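L-lysine 6-monooxygenase (PDB 5CQF) probably catalyses the FAD- and NADPH-dependent N6-hydroxylation of L-lysine, a step of siderophore biosynthesis. Local coordinates at residues G66-R75 and Q245-V253. Sequence-based numbering, arbitrary orientation.
Sequences GTDINHHVFR and QLGQFPNRV
The carboxylate of Asp68 and the carboxamide of Asn251 meet with their planes perpendicular (90°): Asn251 ND2 comes down on OD2 from above the carboxylate, 3.1 Å away, while OD2 offers its anti lone pair to the Gln248 backbone N at 3.0 Å. Two donors thus grip OD2. The other oxygen, OD1, accepts from Asn70 N, which sits above the carboxylate plane, closing an Asx turn; bonds to both oxygens together restrain the carboxylate's rotation. With CG anti to the backbone N (chi1 178°), OD2 comes within bonding distance of both donors. The Gln248 carboxamide lies alongside Asp68 CB, its CD 3.4 Å from that carbon. Its NE2 donates to Gly66 O at 3.0 Å, within both the amide and carbonyl planes, whereas Asp68 N reaches OE1 from above the carbonyl plane at 3.2 Å. Asn251 ND2 also donates to Asp68 O, and Asn251 OD1 accepts from Arg75 NH1 at 3.0 Å, with guanidinium and amide planes 76° apart. A weak bond from Arg75 NH2 to Pro250 O adds to this grip. The His71 ring, touched obliquely by Asn251 OD1, has Ile69 O over one face, and its ND1 bonds to His72 O. Gln248 and Asp68 also touch Gln214 of helix 214-226, whose start overlaps a GxGxxA sequence consistent with a Rossmann-type turn. Side-chain amides and a carboxylate satisfying backbone groups join the loop after helix 57-64 to the segment following strand 245-246 in a two-dinucleotide-domain flavoprotein monooxygenase fold.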
loop_
_atom_site.group_PDB
_atom_site.type_symbol
_atom_site.label_atom_id
_atom_site.label_comp_id
_atom_site.label_asym_id
_atom_site.label_seq_id
_atom_site.Cartn_x
_atom_site.Cartn_y
_atom_site.Cartn_z
ATOM N N GLY A 66 2.799 23.243 -4.398
ATOM C CA GLY A 66 1.360 23.068 -4.190
ATOM C C GLY A 66 0.618 22.070 -5.089
ATOM O O GLY A 66 -0.600 21.895 -4.936
ATOM N N THR A 67 1.329 21.414 -6.012
ATOM C CA THR A 67 0.695 20.555 -7.005
ATOM C C THR A 67 0.736 19.068 -6.626
ATOM O O THR A 67 1.780 18.543 -6.274
ATOM C CB THR A 67 1.314 20.769 -8.392
ATOM O OG1 THR A 67 1.309 22.175 -8.675
ATOM C CG2 THR A 67 0.491 20.018 -9.459
ATOM N N ASP A 68 -0.425 18.413 -6.706
ATOM C CA ASP A 68 -0.557 16.986 -6.408
ATOM C C ASP A 68 -0.005 16.181 -7.579
ATOM O O ASP A 68 -0.622 16.111 -8.643
ATOM C CB ASP A 68 -2.031 16.628 -6.128
ATOM C CG ASP A 68 -2.249 15.159 -5.849
ATOM O OD1 ASP A 68 -1.246 14.440 -5.648
ATOM O OD2 ASP A 68 -3.433 14.708 -5.823
ATOM N N ILE A 69 1.173 15.604 -7.379
ATOM C CA ILE A 69 1.853 14.785 -8.417
ATOM C C ILE A 69 1.696 13.315 -8.092
ATOM O O ILE A 69 2.433 12.471 -8.587
ATOM C CB ILE A 69 3.384 15.132 -8.628
ATOM C CG1 ILE A 69 4.187 15.258 -7.322
ATOM C CG2 ILE A 69 3.547 16.446 -9.362
ATOM C CD1 ILE A 69 4.359 13.989 -6.539
ATOM N N ASN A 70 0.715 12.998 -7.265
ATOM C CA ASN A 70 0.418 11.608 -6.952
ATOM C C ASN A 70 -0.581 11.142 -8.025
ATOM O O ASN A 70 -1.802 11.048 -7.805
ATOM C CB ASN A 70 -0.093 11.493 -5.520
ATOM C CG ASN A 70 -0.306 10.071 -5.084
ATOM O OD1 ASN A 70 -0.369 9.171 -5.893
ATOM N ND2 ASN A 70 -0.457 9.870 -3.797
ATOM N N HIS A 71 -0.023 10.949 -9.222
ATOM C CA HIS A 71 -0.744 10.464 -10.382
ATOM C C HIS A 71 0.147 9.549 -11.218
ATOM O O HIS A 71 1.374 9.457 -11.042
ATOM C CB HIS A 71 -1.300 11.612 -11.227
ATOM C CG HIS A 71 -0.274 12.552 -11.760
ATOM N ND1 HIS A 71 0.685 12.171 -12.675
ATOM C CD2 HIS A 71 -0.084 13.875 -11.546
ATOM C CE1 HIS A 71 1.433 13.216 -12.989
ATOM N NE2 HIS A 71 0.982 14.268 -12.328
ATOM N N HIS A 72 -0.499 8.879 -12.152
ATOM C CA HIS A 72 0.173 7.897 -12.951
ATOM C C HIS A 72 1.186 8.601 -13.859
ATOM O O HIS A 72 1.001 9.730 -14.297
ATOM C CB HIS A 72 -0.844 7.070 -13.750
ATOM C CG HIS A 72 -0.269 5.817 -14.248
ATOM N ND1 HIS A 72 0.333 5.732 -15.477
ATOM C CD2 HIS A 72 -0.067 4.630 -13.640
ATOM C CE1 HIS A 72 0.850 4.529 -15.621
ATOM N NE2 HIS A 72 0.627 3.845 -14.517
ATOM N N VAL A 73 2.261 7.881 -14.141
ATOM C CA VAL A 73 3.385 8.373 -14.921
ATOM C C VAL A 73 3.026 8.677 -16.409
ATOM O O VAL A 73 3.654 9.482 -17.012
ATOM C CB VAL A 73 4.574 7.402 -14.679
ATOM C CG1 VAL A 73 4.473 6.150 -15.537
ATOM C CG2 VAL A 73 5.901 8.087 -14.830
ATOM N N PHE A 74 1.953 8.123 -16.957
ATOM C CA PHE A 74 1.483 8.456 -18.298
ATOM C C PHE A 74 0.888 9.835 -18.422
ATOM O O PHE A 74 0.745 10.354 -19.534
ATOM C CB PHE A 74 0.377 7.507 -18.767
ATOM C CG PHE A 74 0.836 6.111 -19.083
ATOM C CD1 PHE A 74 2.124 5.848 -19.510
ATOM C CD2 PHE A 74 -0.050 5.064 -18.972
ATOM C CE1 PHE A 74 2.523 4.550 -19.796
ATOM C CE2 PHE A 74 0.325 3.773 -19.285
ATOM C CZ PHE A 74 1.621 3.508 -19.684
ATOM N N ARG A 75 0.528 10.420 -17.295
ATOM C CA ARG A 75 -0.135 11.703 -17.276
ATOM C C ARG A 75 0.938 12.784 -17.156
ATOM O O ARG A 75 1.015 13.513 -16.149
ATOM C CB ARG A 75 -1.165 11.722 -16.158
ATOM C CG ARG A 75 -2.183 10.610 -16.414
ATOM C CD ARG A 75 -3.376 10.547 -15.450
ATOM N NE ARG A 75 -4.001 11.840 -15.330
ATOM C CZ ARG A 75 -4.397 12.396 -14.182
ATOM N NH1 ARG A 75 -4.236 11.754 -13.020
ATOM N NH2 ARG A 75 -4.942 13.612 -14.221
ATOM N N GLN A 245 -10.182 16.536 1.114
ATOM C CA GLN A 245 -10.282 15.481 0.140
ATOM C C GLN A 245 -8.868 14.944 -0.127
ATOM O O GLN A 245 -7.883 15.688 -0.082
ATOM C CB GLN A 245 -11.031 15.958 -1.120
ATOM C CG GLN A 245 -12.558 16.180 -0.898
ATOM C CD GLN A 245 -13.513 14.976 -1.189
ATOM O OE1 GLN A 245 -14.695 15.017 -0.821
ATOM N NE2 GLN A 245 -13.030 13.939 -1.873
ATOM N N LEU A 246 -8.772 13.640 -0.333
ATOM C CA LEU A 246 -7.528 13.009 -0.699
ATOM C C LEU A 246 -7.376 13.041 -2.224
ATOM O O LEU A 246 -8.167 12.442 -2.956
ATOM C CB LEU A 246 -7.455 11.578 -0.146
ATOM C CG LEU A 246 -7.467 11.531 1.396
ATOM C CD1 LEU A 246 -7.917 10.167 1.906
ATOM C CD2 LEU A 246 -6.114 11.890 2.001
ATOM N N GLY A 247 -6.358 13.759 -2.681
ATOM C CA GLY A 247 -6.086 13.956 -4.104
ATOM C C GLY A 247 -6.772 15.206 -4.615
ATOM O O GLY A 247 -7.896 15.467 -4.242
ATOM N N GLN A 248 -6.093 15.971 -5.464
ATOM C CA GLN A 248 -6.693 17.135 -6.100
ATOM C C GLN A 248 -7.629 16.617 -7.171
ATOM O O GLN A 248 -7.504 15.478 -7.607
ATOM C CB GLN A 248 -5.630 18.117 -6.633
ATOM C CG GLN A 248 -4.763 18.654 -5.480
ATOM C CD GLN A 248 -3.650 19.610 -5.864
ATOM O OE1 GLN A 248 -3.292 19.732 -7.006
ATOM N NE2 GLN A 248 -3.090 20.276 -4.879
ATOM N N PHE A 249 -8.548 17.466 -7.596
ATOM C CA PHE A 249 -9.686 17.065 -8.421
ATOM C C PHE A 249 -9.269 16.310 -9.672
ATOM O O PHE A 249 -9.775 15.237 -9.924
ATOM C CB PHE A 249 -10.528 18.297 -8.769
ATOM C CG PHE A 249 -11.825 17.990 -9.468
ATOM C CD1 PHE A 249 -12.981 17.740 -8.734
ATOM C CD2 PHE A 249 -11.916 18.028 -10.864
ATOM C CE1 PHE A 249 -14.189 17.506 -9.374
ATOM C CE2 PHE A 249 -13.131 17.787 -11.500
ATOM C CZ PHE A 249 -14.263 17.523 -10.754
ATOM N N PRO A 250 -8.309 16.848 -10.433
ATOM C CA PRO A 250 -7.930 16.181 -11.683
ATOM C C PRO A 250 -7.314 14.773 -11.514
ATOM O O PRO A 250 -7.241 14.009 -12.488
ATOM C CB PRO A 250 -6.890 17.129 -12.292
ATOM C CG PRO A 250 -7.057 18.424 -11.569
ATOM C CD PRO A 250 -7.508 18.061 -10.182
ATOM N N ASN A 251 -6.902 14.438 -10.291
ATOM C CA ASN A 251 -6.431 13.092 -9.964
ATOM C C ASN A 251 -7.500 12.147 -9.426
ATOM O O ASN A 251 -7.245 10.977 -9.242
ATOM C CB ASN A 251 -5.242 13.186 -9.025
ATOM C CG ASN A 251 -4.080 13.927 -9.668
ATOM O OD1 ASN A 251 -3.863 13.812 -10.870
ATOM N ND2 ASN A 251 -3.343 14.703 -8.879
ATOM N N ARG A 252 -8.703 12.650 -9.231
ATOM C CA ARG A 252 -9.823 11.831 -8.786
ATOM C C ARG A 252 -10.762 11.487 -9.911
ATOM O O ARG A 252 -11.365 10.429 -9.882
ATOM C CB ARG A 252 -10.619 12.553 -7.693
ATOM C CG ARG A 252 -9.840 12.709 -6.403
ATOM C CD ARG A 252 -9.651 11.370 -5.680
ATOM N NE ARG A 252 -10.933 10.854 -5.186
ATOM C CZ ARG A 252 -11.562 11.284 -4.095
ATOM N NH1 ARG A 252 -11.021 12.217 -3.336
ATOM N NH2 ARG A 252 -12.732 10.768 -3.754
ATOM N N VAL A 253 -10.923 12.391 -10.872
ATOM C CA VAL A 253 -11.818 12.189 -12.004
ATOM C C VAL A 253 -11.216 12.740 -13.275
ATOM O O VAL A 253 -10.301 13.544 -13.204
ATOM C CB VAL A 253 -13.180 12.879 -11.798
ATOM C CG1 VAL A 253 -13.965 12.161 -10.715
ATOM C CG2 VAL A 253 -13.020 14.348 -11.454
#